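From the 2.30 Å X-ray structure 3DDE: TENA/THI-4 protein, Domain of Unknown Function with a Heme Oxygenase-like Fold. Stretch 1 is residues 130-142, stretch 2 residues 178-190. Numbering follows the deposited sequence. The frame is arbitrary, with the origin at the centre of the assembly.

Stretch 1, residues 130-142: PVQRLGYSYWAEN
Stretch 2 178-190: HAEEVNEMLHEVC

The two stretches pack as a pair of helices running in roughly opposite directions, with 147° between their N-to-C axes (signed crossing angle -147°) and a closest axial approach of 9.1 Å. Residues 178-189 are regularly helical. In the first stretch, 130-133 have helical phi/psi without the regular bonds, and regular helix covers 134-141; Asn142 and Cys190 are the first residues to leave helical torsions. The register pairs Val131 with Val189 (CA to CA 6.7 Å), Tyr138 with Val182 (CA to CA 6.5 Å) and Glu141 with Ala179 (CA to CA 5.0 Å), so the backbones come closest near the small alanine.

No hydrogen bond crosses the interface; 579 Å² of surface, summed over both sides, is buried mainly by side-chain packing. At its centre Val182, with chi1 t (171°), sits as a knob among Leu134, Ser137, Tyr138 and Glu141. Val182 CG1 lies 3.9 Å from Leu134 O, and Val182 CG2 lies 3.8 Å from Ser137 CB and 4.0 Å from Glu141 CG. A beta-branched residue suits this hole, because its two methyls reach different walls without a long chain. The small Ser137, chi1 m, leaves room for it.

Leu134 points toward the second helix in an m,t rotamer (-69°, 172°): Leu134 CD1 is 3.3 Å from Val189 CG2, a tight contact, and both Leu134 methyls, CD1 and CD2, lie about 4.1 Å from Met185 CG. Leu134 CB meets Leu186 CD2 at 3.5 Å. Met185 is modelled as selenomethionine; its CB points toward the first stretch, but chi angles t,p,p lead its end away. Leu186 does the reverse: it leaves its backbone sideways, and its m,t rotamer (-77°, 163°) brings the methyls nearer. Three residues before Leu134, Val131, with chi1 between wells at 148°, places CG2 3.5 Å from Val189 CG2 (Val189 chi1 m) and CG1 4.1 Å from Cys190 SG.

Tyr138 also starts sideways, but chi1 t and chi2 75° bring its ring nearer. Asn183 OD1 approaches CD1 of Tyr138 at 3.3 Å, at the ring edge near its plane, as Asn183 turns inward with chi1 m and chi2 4°; Leu186 CD1 is 3.9 Å from the same Tyr138 CD1.

At the C-terminal end of the first helix, Glu141 folds back with chi1 and chi2 both m and chi3 -28°. Glu141 CB lies 3.7 Å from Ala179 CA, while Glu141 OE1 comes 3.3 Å from His178 CB. Its aliphatic portion thus serves as packing surface.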

# COMPACT_ATOMS: atom_id res chain seq x y z
N PRO A 130 -0.69 10.44 11.95
CA PRO A 130 -0.62 9.06 12.48
C PRO A 130 -1.22 8.82 13.87
O PRO A 130 -1.52 7.69 14.23
CB PRO A 130 0.89 8.75 12.48
CG PRO A 130 1.57 10.05 12.39
CD PRO A 130 0.65 10.98 11.65
N VAL A 131 -1.38 9.89 14.61
CA VAL A 131 -1.98 9.86 15.93
C VAL A 131 -3.48 9.55 15.93
O VAL A 131 -4.01 8.99 16.88
CB VAL A 131 -1.78 11.27 16.57
CG1 VAL A 131 -2.91 11.62 17.49
CG2 VAL A 131 -0.42 11.38 17.24
N GLN A 132 -4.13 9.89 14.83
CA GLN A 132 -5.59 9.89 14.74
C GLN A 132 -6.37 8.61 15.05
O GLN A 132 -7.49 8.71 15.54
CB GLN A 132 -6.01 10.47 13.38
CG GLN A 132 -5.72 9.57 12.19
CD GLN A 132 -5.98 10.27 10.87
OE1 GLN A 132 -6.53 11.35 10.84
NE2 GLN A 132 -5.57 9.64 9.79
N ARG A 133 -5.80 7.43 14.78
CA ARG A 133 -6.50 6.19 15.06
C ARG A 133 -6.76 6.01 16.57
O ARG A 133 -7.67 5.29 16.96
CB ARG A 133 -5.74 4.98 14.51
CG ARG A 133 -6.55 3.71 14.47
CD ARG A 133 -5.68 2.47 14.34
NE ARG A 133 -6.51 1.26 14.33
CZ ARG A 133 -7.01 0.67 15.41
NH1 ARG A 133 -6.82 1.17 16.63
NH2 ARG A 133 -7.74 -0.42 15.26
N LEU A 134 -5.95 6.65 17.42
CA LEU A 134 -6.14 6.61 18.87
C LEU A 134 -7.55 7.10 19.27
O LEU A 134 -8.05 6.74 20.33
CB LEU A 134 -5.07 7.43 19.58
CG LEU A 134 -3.63 6.93 19.58
CD1 LEU A 134 -2.70 7.99 20.17
CD2 LEU A 134 -3.50 5.60 20.36
N GLY A 135 -8.17 7.93 18.42
CA GLY A 135 -9.54 8.42 18.64
C GLY A 135 -10.57 7.31 18.60
O GLY A 135 -11.53 7.30 19.37
N TYR A 136 -10.38 6.37 17.69
CA TYR A 136 -11.23 5.19 17.59
C TYR A 136 -11.10 4.39 18.88
O TYR A 136 -12.10 4.04 19.51
CB TYR A 136 -10.82 4.34 16.38
CG TYR A 136 -11.48 2.97 16.25
CD1 TYR A 136 -12.85 2.81 16.42
CD2 TYR A 136 -10.73 1.86 15.88
CE1 TYR A 136 -13.45 1.57 16.27
CE2 TYR A 136 -11.31 0.63 15.71
CZ TYR A 136 -12.68 0.49 15.91
OH TYR A 136 -13.25 -0.75 15.74
N SER A 137 -9.85 4.11 19.24
CA SER A 137 -9.51 3.37 20.44
C SER A 137 -10.06 4.02 21.70
O SER A 137 -10.43 3.34 22.66
CB SER A 137 -7.99 3.26 20.56
OG SER A 137 -7.45 2.46 19.53
N TYR A 138 -10.10 5.36 21.71
CA TYR A 138 -10.59 6.05 22.89
C TYR A 138 -12.02 5.64 23.29
O TYR A 138 -12.25 5.31 24.44
CB TYR A 138 -10.50 7.58 22.77
CG TYR A 138 -10.99 8.24 24.04
CD1 TYR A 138 -10.21 8.25 25.20
CD2 TYR A 138 -12.26 8.81 24.11
CE1 TYR A 138 -10.68 8.83 26.38
CE2 TYR A 138 -12.73 9.38 25.26
CZ TYR A 138 -11.94 9.40 26.40
OH TYR A 138 -12.45 9.98 27.55
N TRP A 139 -12.97 5.68 22.35
CA TRP A 139 -14.34 5.27 22.69
C TRP A 139 -14.45 3.75 22.65
O TRP A 139 -15.17 3.15 23.44
CB TRP A 139 -15.40 5.96 21.80
CG TRP A 139 -15.46 5.49 20.40
CD1 TRP A 139 -14.88 6.07 19.32
CD2 TRP A 139 -16.13 4.32 19.92
NE1 TRP A 139 -15.15 5.34 18.19
CE2 TRP A 139 -15.90 4.25 18.53
CE3 TRP A 139 -16.90 3.32 20.53
CZ2 TRP A 139 -16.41 3.22 17.74
CZ3 TRP A 139 -17.41 2.30 19.73
CH2 TRP A 139 -17.17 2.27 18.36
N ALA A 140 -13.73 3.11 21.73
CA ALA A 140 -13.78 1.66 21.64
C ALA A 140 -13.42 1.01 22.99
O ALA A 140 -14.04 0.02 23.36
CB ALA A 140 -12.89 1.18 20.54
N GLU A 141 -12.49 1.61 23.75
CA GLU A 141 -12.03 1.03 25.03
C GLU A 141 -12.80 1.47 26.29
O GLU A 141 -12.81 0.74 27.28
CB GLU A 141 -10.54 1.30 25.25
CG GLU A 141 -9.62 0.68 24.21
CD GLU A 141 -9.65 -0.85 24.14
OE1 GLU A 141 -9.95 -1.50 25.17
OE2 GLU A 141 -9.35 -1.39 23.05
N ASN A 142 -13.39 2.66 26.28
CA ASN A 142 -14.22 3.12 27.40
C ASN A 142 -15.70 3.01 27.00
O ASN A 142 -16.50 3.89 27.34
CB ASN A 142 -13.85 4.56 27.77
N HIS A 178 -6.34 -1.64 28.72
CA HIS A 178 -6.20 -1.06 27.39
C HIS A 178 -6.71 0.38 27.34
O HIS A 178 -6.13 1.22 26.63
CB HIS A 178 -6.92 -1.94 26.36
CG HIS A 178 -6.20 -3.22 26.05
ND1 HIS A 178 -5.58 -3.97 27.03
CD2 HIS A 178 -6.04 -3.90 24.89
CE1 HIS A 178 -5.03 -5.04 26.47
NE2 HIS A 178 -5.30 -5.02 25.18
N ALA A 179 -7.79 0.67 28.05
CA ALA A 179 -8.31 2.03 28.15
C ALA A 179 -7.27 2.95 28.78
O ALA A 179 -7.05 4.06 28.32
CB ALA A 179 -9.60 2.05 29.00
N GLU A 180 -6.64 2.48 29.86
CA GLU A 180 -5.59 3.26 30.53
C GLU A 180 -4.39 3.48 29.60
O GLU A 180 -3.81 4.57 29.56
CB GLU A 180 -5.14 2.59 31.83
N GLU A 181 -4.04 2.44 28.84
CA GLU A 181 -2.92 2.47 27.91
C GLU A 181 -3.16 3.47 26.77
O GLU A 181 -2.25 4.19 26.37
CB GLU A 181 -2.63 1.06 27.37
CG GLU A 181 -2.18 0.06 28.45
CD GLU A 181 -1.91 -1.36 27.92
OE1 GLU A 181 -2.34 -1.70 26.80
OE2 GLU A 181 -1.25 -2.15 28.64
N VAL A 182 -4.40 3.51 26.25
CA VAL A 182 -4.76 4.46 25.19
C VAL A 182 -4.67 5.90 25.70
O VAL A 182 -4.10 6.77 25.04
CB VAL A 182 -6.20 4.21 24.67
CG1 VAL A 182 -6.63 5.33 23.73
CG2 VAL A 182 -6.31 2.85 23.97
N ASN A 183 -5.23 6.14 26.88
CA ASN A 183 -5.19 7.47 27.49
C ASN A 183 -3.76 7.96 27.74
O ASN A 183 -3.44 9.12 27.45
CB ASN A 183 -5.99 7.51 28.79
CG ASN A 183 -7.50 7.36 28.57
OD1 ASN A 183 -7.98 7.15 27.44
ND2 ASN A 183 -8.25 7.46 29.66
N GLU A 184 -2.89 7.09 28.27
CA GLU A 184 -1.49 7.44 28.47
C GLU A 184 -0.83 7.75 27.11
O GLU A 184 -0.10 8.74 26.99
CB GLU A 184 -0.73 6.33 29.19
N MSE A 185 -1.10 6.94 26.10
CA MSE A 185 -0.52 7.14 24.75
C MSE A 185 -1.00 8.45 24.13
O MSE A 185 -0.21 9.17 23.51
CB MSE A 185 -0.83 5.94 23.83
CG MSE A 185 -0.03 5.87 22.53
SE MSE A 185 1.92 5.94 22.76
CE MSE A 185 2.10 4.69 24.21
N LEU A 186 -2.29 8.76 24.29
CA LEU A 186 -2.86 10.03 23.82
C LEU A 186 -2.11 11.24 24.41
O LEU A 186 -1.75 12.16 23.67
CB LEU A 186 -4.35 10.14 24.14
CG LEU A 186 -5.34 9.37 23.26
CD1 LEU A 186 -6.69 9.23 23.93
CD2 LEU A 186 -5.47 10.04 21.90
N HIS A 187 -1.86 11.23 25.73
CA HIS A 187 -1.12 12.31 26.39
C HIS A 187 0.33 12.40 25.88
O HIS A 187 0.90 13.48 25.80
CB HIS A 187 -1.10 12.14 27.92
CG HIS A 187 -2.42 12.36 28.60
ND1 HIS A 187 -3.22 13.45 28.34
CD2 HIS A 187 -3.01 11.69 29.62
CE1 HIS A 187 -4.29 13.41 29.12
NE2 HIS A 187 -4.18 12.35 29.91
N GLU A 188 0.91 11.26 25.52
CA GLU A 188 2.29 11.19 25.03
C GLU A 188 2.47 11.69 23.59
O GLU A 188 3.43 12.42 23.30
CB GLU A 188 2.83 9.75 25.16
CG GLU A 188 4.07 9.37 24.32
CD GLU A 188 5.34 10.13 24.68
OE1 GLU A 188 5.41 10.77 25.76
OE2 GLU A 188 6.30 10.06 23.86
N VAL A 189 1.57 11.31 22.70
CA VAL A 189 1.72 11.66 21.27
C VAL A 189 1.05 12.98 20.82
O VAL A 189 1.39 13.49 19.76
CB VAL A 189 1.28 10.49 20.35
CG1 VAL A 189 2.11 9.25 20.66
CG2 VAL A 189 -0.21 10.20 20.48
N CYS A 190 0.11 13.52 21.60
CA CYS A 190 -0.54 14.78 21.23
C CYS A 190 0.29 15.99 21.68
O CYS A 190 0.31 16.35 22.86
CB CYS A 190 -1.95 14.86 21.81
SG CYS A 190 -3.11 13.71 21.06